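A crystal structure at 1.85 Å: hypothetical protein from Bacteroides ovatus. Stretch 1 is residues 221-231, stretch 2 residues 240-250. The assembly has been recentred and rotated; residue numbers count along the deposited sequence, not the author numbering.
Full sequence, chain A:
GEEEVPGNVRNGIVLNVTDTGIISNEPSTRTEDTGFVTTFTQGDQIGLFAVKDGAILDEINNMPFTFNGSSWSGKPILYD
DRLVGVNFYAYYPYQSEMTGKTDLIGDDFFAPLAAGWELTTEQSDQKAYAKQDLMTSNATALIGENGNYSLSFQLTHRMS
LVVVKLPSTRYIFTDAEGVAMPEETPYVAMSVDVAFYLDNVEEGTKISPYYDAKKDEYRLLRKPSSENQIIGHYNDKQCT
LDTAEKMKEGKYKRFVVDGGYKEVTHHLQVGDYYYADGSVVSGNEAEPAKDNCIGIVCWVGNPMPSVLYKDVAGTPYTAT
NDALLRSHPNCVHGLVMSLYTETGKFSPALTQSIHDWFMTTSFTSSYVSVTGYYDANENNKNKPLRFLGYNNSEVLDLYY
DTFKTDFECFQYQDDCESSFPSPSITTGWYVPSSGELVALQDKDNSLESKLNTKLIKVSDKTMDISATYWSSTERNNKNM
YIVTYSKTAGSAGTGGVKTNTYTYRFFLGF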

ATOM      1  N   LEU A 221      32.208  16.687 -19.409  1.00 21.59           N
ATOM      2  CA  LEU A 221      32.939  16.568 -20.672  1.00 22.66           C
ATOM      3  C   LEU A 221      34.354  16.057 -20.404  1.00 26.63           C
ATOM      4  O   LEU A 221      34.985  16.485 -19.427  1.00 24.36           O
ATOM      5  CB  LEU A 221      33.015  17.916 -21.410  1.00 22.58           C
ATOM      6  CG  LEU A 221      31.673  18.497 -21.854  1.00 25.46           C
ATOM      7  CD1 LEU A 221      31.811  20.001 -22.075  1.00 25.25           C
ATOM      8  CD2 LEU A 221      31.141  17.786 -23.101  1.00 25.90           C
ATOM      9  N   ARG A 222      34.835  15.121 -21.259  1.00 24.08           N
ATOM     10  CA  ARG A 222      36.171  14.514 -21.169  1.00 23.58           C
ATOM     11  C   ARG A 222      36.814  14.481 -22.541  1.00 25.64           C
ATOM     12  O   ARG A 222      36.114  14.465 -23.556  1.00 23.68           O
ATOM     13  CB  ARG A 222      36.097  13.070 -20.603  1.00 23.61           C
ATOM     14  CG  ARG A 222      35.469  12.938 -19.173  1.00 23.63           C
ATOM     15  CD  ARG A 222      36.344  13.518 -18.078  1.00 26.16           C
ATOM     16  NE  ARG A 222      37.639  12.832 -17.967  1.00 29.21           N
ATOM     17  CZ  ARG A 222      38.740  13.368 -17.452  1.00 41.05           C
ATOM     18  NH1 ARG A 222      38.741  14.630 -17.026  1.00 28.89           N
ATOM     19  NH2 ARG A 222      39.861  12.657 -17.382  1.00 34.25           N
ATOM     20  N   LYS A 223      38.142  14.510 -22.585  1.00 24.57           N
ATOM     21  CA  LYS A 223      38.832  14.426 -23.874  1.00 24.72           C
ATOM     22  C   LYS A 223      38.633  13.038 -24.472  1.00 28.32           C
ATOM     23  O   LYS A 223      38.678  12.049 -23.738  1.00 27.60           O
ATOM     24  CB  LYS A 223      40.317  14.735 -23.722  1.00 28.35           C
ATOM     25  CG  LYS A 223      40.615  16.221 -23.626  1.00 43.97           C
ATOM     26  CD  LYS A 223      42.093  16.444 -23.370  1.00 61.72           C
ATOM     27  CE  LYS A 223      42.443  17.908 -23.355  1.00 80.29           C
ATOM     28  NZ  LYS A 223      43.856  18.142 -22.944  1.00 90.94           N
ATOM     29  N   PRO A 224      38.367  12.927 -25.784  1.00 27.29           N
ATOM     30  CA  PRO A 224      38.239  11.582 -26.385  1.00 27.64           C
ATOM     31  C   PRO A 224      39.506  10.755 -26.155  1.00 30.64           C
ATOM     32  O   PRO A 224      40.612  11.312 -26.095  1.00 27.55           O
ATOM     33  CB  PRO A 224      38.040  11.884 -27.877  1.00 29.16           C
ATOM     34  CG  PRO A 224      37.465  13.273 -27.890  1.00 33.39           C
ATOM     35  CD  PRO A 224      38.215  13.986 -26.807  1.00 28.87           C
ATOM     36  N   SER A 225      39.330   9.437 -25.947  1.00 29.87           N
ATOM     37  CA  SER A 225      40.427   8.474 -25.699  1.00 29.92           C
ATOM     38  C   SER A 225      41.099   8.655 -24.321  1.00 33.51           C
ATOM     39  O   SER A 225      42.071   7.954 -24.051  1.00 32.91           O
ATOM     40  CB  SER A 225      41.484   8.520 -26.809  1.00 34.24           C
ATOM     41  OG  SER A 225      40.902   8.137 -28.044  1.00 39.01           O
ATOM     42  N   SER A 226      40.554   9.514 -23.410  1.00 28.95           N
ATOM     43  CA  SER A 226      41.118   9.633 -22.055  1.00 28.06           C
ATOM     44  C   SER A 226      40.767   8.347 -21.309  1.00 31.39           C
ATOM     45  O   SER A 226      39.834   7.640 -21.721  1.00 29.91           O
ATOM     46  CB  SER A 226      40.607  10.880 -21.334  1.00 29.34           C
ATOM     47  OG  SER A 226      39.194  10.928 -21.375  1.00 29.72           O
ATOM     48  N   GLU A 227      41.526   7.996 -20.274  1.00 28.13           N
ATOM     49  CA  GLU A 227      41.356   6.681 -19.640  1.00 29.51           C
ATOM     50  C   GLU A 227      41.266   6.678 -18.112  1.00 35.14           C
ATOM     51  O   GLU A 227      41.341   5.605 -17.504  1.00 35.19           O
ATOM     52  CB  GLU A 227      42.556   5.790 -20.039  1.00 31.87           C
ATOM     53  CG  GLU A 227      42.545   5.347 -21.499  1.00 38.16           C
ATOM     54  CD  GLU A 227      43.722   4.476 -21.906  1.00 67.20           C
ATOM     55  OE1 GLU A 227      44.736   4.447 -21.169  1.00 59.16           O
ATOM     56  OE2 GLU A 227      43.635   3.835 -22.978  1.00 64.14           O
ATOM     57  N   ASN A 228      41.066   7.840 -17.497  1.00 30.34           N
ATOM     58  CA  ASN A 228      41.049   7.964 -16.052  1.00 29.50           C
ATOM     59  C   ASN A 228      39.899   7.237 -15.379  1.00 30.38           C
ATOM     60  O   ASN A 228      38.807   7.141 -15.919  1.00 29.75           O
ATOM     61  CB  ASN A 228      40.961   9.450 -15.657  1.00 30.40           C
ATOM     62  CG  ASN A 228      42.001  10.286 -16.348  1.00 38.89           C
ATOM     63  OD1 ASN A 228      41.894  10.551 -17.534  1.00 31.31           O
ATOM     64  ND2 ASN A 228      43.069  10.634 -15.652  1.00 35.31           N
ATOM     65  N   GLN A 229      40.149   6.770 -14.163  1.00 25.53           N
ATOM     66  CA  GLN A 229      39.085   6.291 -13.316  1.00 25.16           C
ATOM     67  C   GLN A 229      38.514   7.521 -12.650  1.00 30.31           C
ATOM     68  O   GLN A 229      39.272   8.449 -12.326  1.00 30.25           O
ATOM     69  CB  GLN A 229      39.617   5.307 -12.253  1.00 26.82           C
ATOM     70  CG  GLN A 229      40.035   3.957 -12.824  1.00 31.94           C
ATOM     71  CD  GLN A 229      40.413   2.990 -11.728  1.00 39.60           C
ATOM     72  OE1 GLN A 229      40.858   3.377 -10.646  1.00 33.73           O
ATOM     73  NE2 GLN A 229      40.250   1.704 -11.989  1.00 36.98           N
ATOM     74  N   ILE A 230      37.199   7.565 -12.498  1.00 23.82           N
ATOM     75  CA  ILE A 230      36.529   8.592 -11.737  1.00 24.50           C
ATOM     76  C   ILE A 230      35.966   7.872 -10.513  1.00 29.74           C
ATOM     77  O   ILE A 230      35.224   6.893 -10.665  1.00 29.11           O
ATOM     78  CB  ILE A 230      35.448   9.367 -12.538  1.00 27.53           C
ATOM     79  CG1 ILE A 230      36.107  10.183 -13.687  1.00 28.50           C
ATOM     80  CG2 ILE A 230      34.620  10.275 -11.593  1.00 28.05           C
ATOM     81  CD1 ILE A 230      35.081  10.697 -14.769  1.00 30.21           C
ATOM     82  N   ILE A 231      36.335   8.338  -9.322  1.00 27.80           N
ATOM     83  CA  ILE A 231      35.847   7.742  -8.079  1.00 28.65           C
ATOM     84  C   ILE A 231      34.703   8.589  -7.588  1.00 31.35           C
ATOM     85  O   ILE A 231      34.851   9.801  -7.435  1.00 30.54           O
ATOM     86  CB  ILE A 231      36.967   7.585  -6.995  1.00 32.95           C
ATOM     87  CG1 ILE A 231      38.297   6.977  -7.558  1.00 35.07           C
ATOM     88  CG2 ILE A 231      36.450   6.804  -5.736  1.00 33.49           C
ATOM     89  CD1 ILE A 231      38.212   5.669  -8.319  1.00 43.91           C
ATOM     90  N   THR A 240      33.600   3.141  -8.683  1.00 29.40           N
ATOM     91  CA  THR A 240      34.672   3.477  -9.598  1.00 29.57           C
ATOM     92  C   THR A 240      34.063   3.462 -10.966  1.00 33.76           C
ATOM     93  O   THR A 240      33.515   2.431 -11.377  1.00 33.16           O
ATOM     94  CB  THR A 240      35.882   2.530  -9.477  1.00 33.58           C
ATOM     95  OG1 THR A 240      36.472   2.691  -8.194  1.00 36.93           O
ATOM     96  CG2 THR A 240      36.945   2.789 -10.541  1.00 30.83           C
ATOM     97  N   LEU A 241      34.217   4.580 -11.689  1.00 28.80           N
ATOM     98  CA  LEU A 241      33.762   4.711 -13.060  1.00 27.76           C
ATOM     99  C   LEU A 241      34.981   4.623 -13.950  1.00 31.78           C
ATOM    100  O   LEU A 241      35.797   5.546 -13.974  1.00 29.74           O
ATOM    101  CB  LEU A 241      32.998   6.026 -13.255  1.00 27.91           C
ATOM    102  CG  LEU A 241      31.988   6.310 -12.114  1.00 33.42           C
ATOM    103  CD1 LEU A 241      31.482   7.715 -12.173  1.00 35.84           C
ATOM    104  CD2 LEU A 241      30.885   5.254 -12.063  1.00 33.42           C
ATOM    105  N   ASP A 242      35.149   3.465 -14.590  1.00 27.40           N
ATOM    106  CA  ASP A 242      36.253   3.212 -15.499  1.00 28.68           C
ATOM    107  C   ASP A 242      35.902   3.818 -16.848  1.00 30.09           C
ATOM    108  O   ASP A 242      35.039   3.282 -17.547  1.00 30.41           O
ATOM    109  CB  ASP A 242      36.521   1.697 -15.595  1.00 31.94           C
ATOM    110  CG  ASP A 242      37.057   1.131 -14.283  1.00 52.51           C
ATOM    111  OD1 ASP A 242      38.248   1.354 -13.981  1.00 57.48           O
ATOM    112  OD2 ASP A 242      36.266   0.519 -13.532  1.00 54.99           O
ATOM    113  N   THR A 243      36.513   4.962 -17.198  1.00 24.35           N
ATOM    114  CA  THR A 243      36.207   5.615 -18.487  1.00 24.23           C
ATOM    115  C   THR A 243      37.065   5.035 -19.632  1.00 27.84           C
ATOM    116  O   THR A 243      36.774   5.288 -20.804  1.00 27.29           O
ATOM    117  CB  THR A 243      36.378   7.152 -18.420  1.00 28.69           C
ATOM    118  OG1 THR A 243      37.769   7.490 -18.429  1.00 27.57           O
ATOM    119  CG2 THR A 243      35.649   7.785 -17.218  1.00 24.95           C
ATOM    120  N   ALA A 244      38.132   4.300 -19.305  1.00 28.07           N
ATOM    121  CA  ALA A 244      39.022   3.736 -20.343  1.00 28.47           C
ATOM    122  C   ALA A 244      38.222   2.991 -21.410  1.00 29.93           C
ATOM    123  O   ALA A 244      37.341   2.206 -21.076  1.00 29.46           O
ATOM    124  CB  ALA A 244      40.046   2.804 -19.707  1.00 30.38           C
ATOM    125  N   GLU A 245      38.514   3.274 -22.681  1.00 28.29           N
ATOM    126  CA  GLU A 245      37.925   2.682 -23.909  1.00 29.32           C
ATOM    127  C   GLU A 245      36.481   3.112 -24.162  1.00 32.73           C
ATOM    128  O   GLU A 245      35.878   2.657 -25.138  1.00 32.01           O
ATOM    129  CB  GLU A 245      37.994   1.125 -23.904  1.00 31.25           C
ATOM    130  CG  GLU A 245      39.312   0.545 -23.393  1.00 32.14           C
ATOM    131  CD  GLU A 245      40.571   1.008 -24.101  1.00 33.69           C
ATOM    132  OE1 GLU A 245      40.454   1.617 -25.186  1.00 34.68           O
ATOM    133  OE2 GLU A 245      41.678   0.697 -23.606  1.00 36.13           O
ATOM    134  N   LYS A 246      35.924   3.987 -23.312  1.00 28.45           N
ATOM    135  CA  LYS A 246      34.520   4.360 -23.479  1.00 28.00           C
ATOM    136  C   LYS A 246      34.362   5.832 -23.870  1.00 31.55           C
ATOM    137  O   LYS A 246      33.231   6.313 -23.955  1.00 32.78           O
ATOM    138  CB  LYS A 246      33.742   4.053 -22.178  1.00 29.16           C
ATOM    139  CG  LYS A 246      33.836   2.581 -21.765  1.00 36.58           C
ATOM    140  CD  LYS A 246      33.461   2.371 -20.319  1.00 42.84           C
ATOM    141  CE  LYS A 246      34.024   1.075 -19.776  1.00 44.21           C
ATOM    142  NZ  LYS A 246      33.708   0.927 -18.332  1.00 51.62           N
HETATM  143  N   MSE A 247      35.483   6.540 -24.095  1.00 26.56           N
HETATM  144  CA  MSE A 247      35.482   7.986 -24.371  1.00 24.82           C
HETATM  145  C   MSE A 247      35.622   8.277 -25.869  1.00 32.25           C
HETATM  146  O   MSE A 247      36.708   8.609 -26.349  1.00 33.70           O
HETATM  147  CB  MSE A 247      36.587   8.673 -23.554  1.00 24.70           C
HETATM  148  CG  MSE A 247      36.441   8.446 -22.043  1.00 28.46           C
HETATM  149 SE   MSE A 247      35.020   9.593 -21.308  0.75 33.71          SE
HETATM  150  CE  MSE A 247      33.504   8.348 -21.323  1.00 29.70           C
ATOM    151  N   LYS A 248      34.519   8.114 -26.606  1.00 30.82           N
ATOM    152  CA  LYS A 248      34.498   8.351 -28.060  1.00 31.84           C
ATOM    153  C   LYS A 248      34.030   9.771 -28.345  1.00 32.25           C
ATOM    154  O   LYS A 248      33.108  10.252 -27.685  1.00 28.99           O
ATOM    155  CB  LYS A 248      33.567   7.352 -28.763  1.00 36.13           C
ATOM    156  CG  LYS A 248      34.123   5.932 -28.846  1.00 57.31           C
ATOM    157  CD  LYS A 248      33.286   5.094 -29.803  1.00 73.65           C
ATOM    158  CE  LYS A 248      33.984   3.828 -30.237  1.00 89.66           C
ATOM    159  NZ  LYS A 248      33.338   3.234 -31.439  1.00 97.60           N
ATOM    160  N   GLU A 249      34.654  10.421 -29.327  1.00 28.51           N
ATOM    161  CA  GLU A 249      34.302  11.781 -29.739  1.00 27.81           C
ATOM    162  C   GLU A 249      32.830  11.869 -30.139  1.00 29.63           C
ATOM    163  O   GLU A 249      32.344  11.037 -30.913  1.00 27.78           O
ATOM    164  CB  GLU A 249      35.221  12.191 -30.902  1.00 29.55           C
ATOM    165  CG  GLU A 249      34.946  13.547 -31.502  1.00 37.98           C
ATOM    166  CD  GLU A 249      35.723  13.810 -32.784  1.00 52.86           C
ATOM    167  OE1 GLU A 249      36.752  13.136 -33.014  1.00 49.10           O
ATOM    168  OE2 GLU A 249      35.308  14.704 -33.553  1.00 48.00           O
ATOM    169  N   GLY A 250      32.120  12.858 -29.580  1.00 25.38           N
ATOM    170  CA  GLY A 250      30.712  13.068 -29.874  1.00 24.42           C
ATOM    171  C   GLY A 250      29.783  12.013 -29.318  1.00 27.07           C
ATOM    172  O   GLY A 250      28.632  11.901 -29.752  1.00 25.95           O
TER
HETATM  173  O   HOH W   1      38.354  10.173 -18.854  1.00 27.78           O
HETATM  174  O   HOH W   2      38.439   7.606 -28.981  1.00 57.82           O
HETATM  175  O   HOH W   3      39.465   5.697 -23.673  1.00 42.91           O
HETATM  176  O   HOH W   4      39.253   3.876 -16.563  1.00 33.90           O
HETATM  177  O   HOH W   5      44.259   1.187 -24.416  1.00 35.56           O
HETATM  178  O   HOH W   6      41.807   4.234 -24.834  1.00 45.51           O

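Residues 221-231 and 240-250 run antiparallel and bury 743 Å² between them. Met247, Ile230 and Thr243 cover the most surface.

Met247, a selenomethionine, is buried. Its CA-to-CB bond points toward the first stretch. With chi1 and chi2 both m, SE lies 3.7 Å from CB of Arg222, and CG lies 3.8 Å from OG of Ser226. The long, flexible, apolar side chain fills this space without needing a polar partner. Its backbone also binds: N of Ser225 donates to O of Met247 at 2.8 Å, nearly straight. Ser225 belongs to a type II turn, Lys223 to Ser226, in which OG of Ser226 donates to O of Lys223 at 2.7 Å. Beside it, CG of Pro224 packs 3.9 Å from CB of Glu249.

Ile230 is paired with Leu241 in the sheet. N of Ile230 donates to O of Leu241 at 2.9 Å, and N of Leu241 donates to O of Ile230 at 2.7 Å. Both side chains lie on the same face and are buried, as suits branched apolar residues; CG2 of Ile230 is 4.1 Å from CD1 of Leu241. The other face carries Gln229, Asp242, Ile231 and Thr240. There NE2 of Gln229 donates to OD1 of Asp242 at 2.8 Å, an amide matched to a carboxylate.

Thr243 sits where the strand pairing ends. Its chi1 is p, and OG1 donates to O of Asn228 at 2.7 Å. Its methyl serves the apolar side: CG2 is 3.8 Å from CD1 of Ile230. Water 1 donates to OG1 of Thr243 and OG of Ser226 and accepts from NE of Arg222, so one water joins three side chains.

OE2 of Glu227 and OE2 of Glu245 are 3.8 Å apart. Waters 5 and 6 each donate to both carboxylates, bridging the like charges.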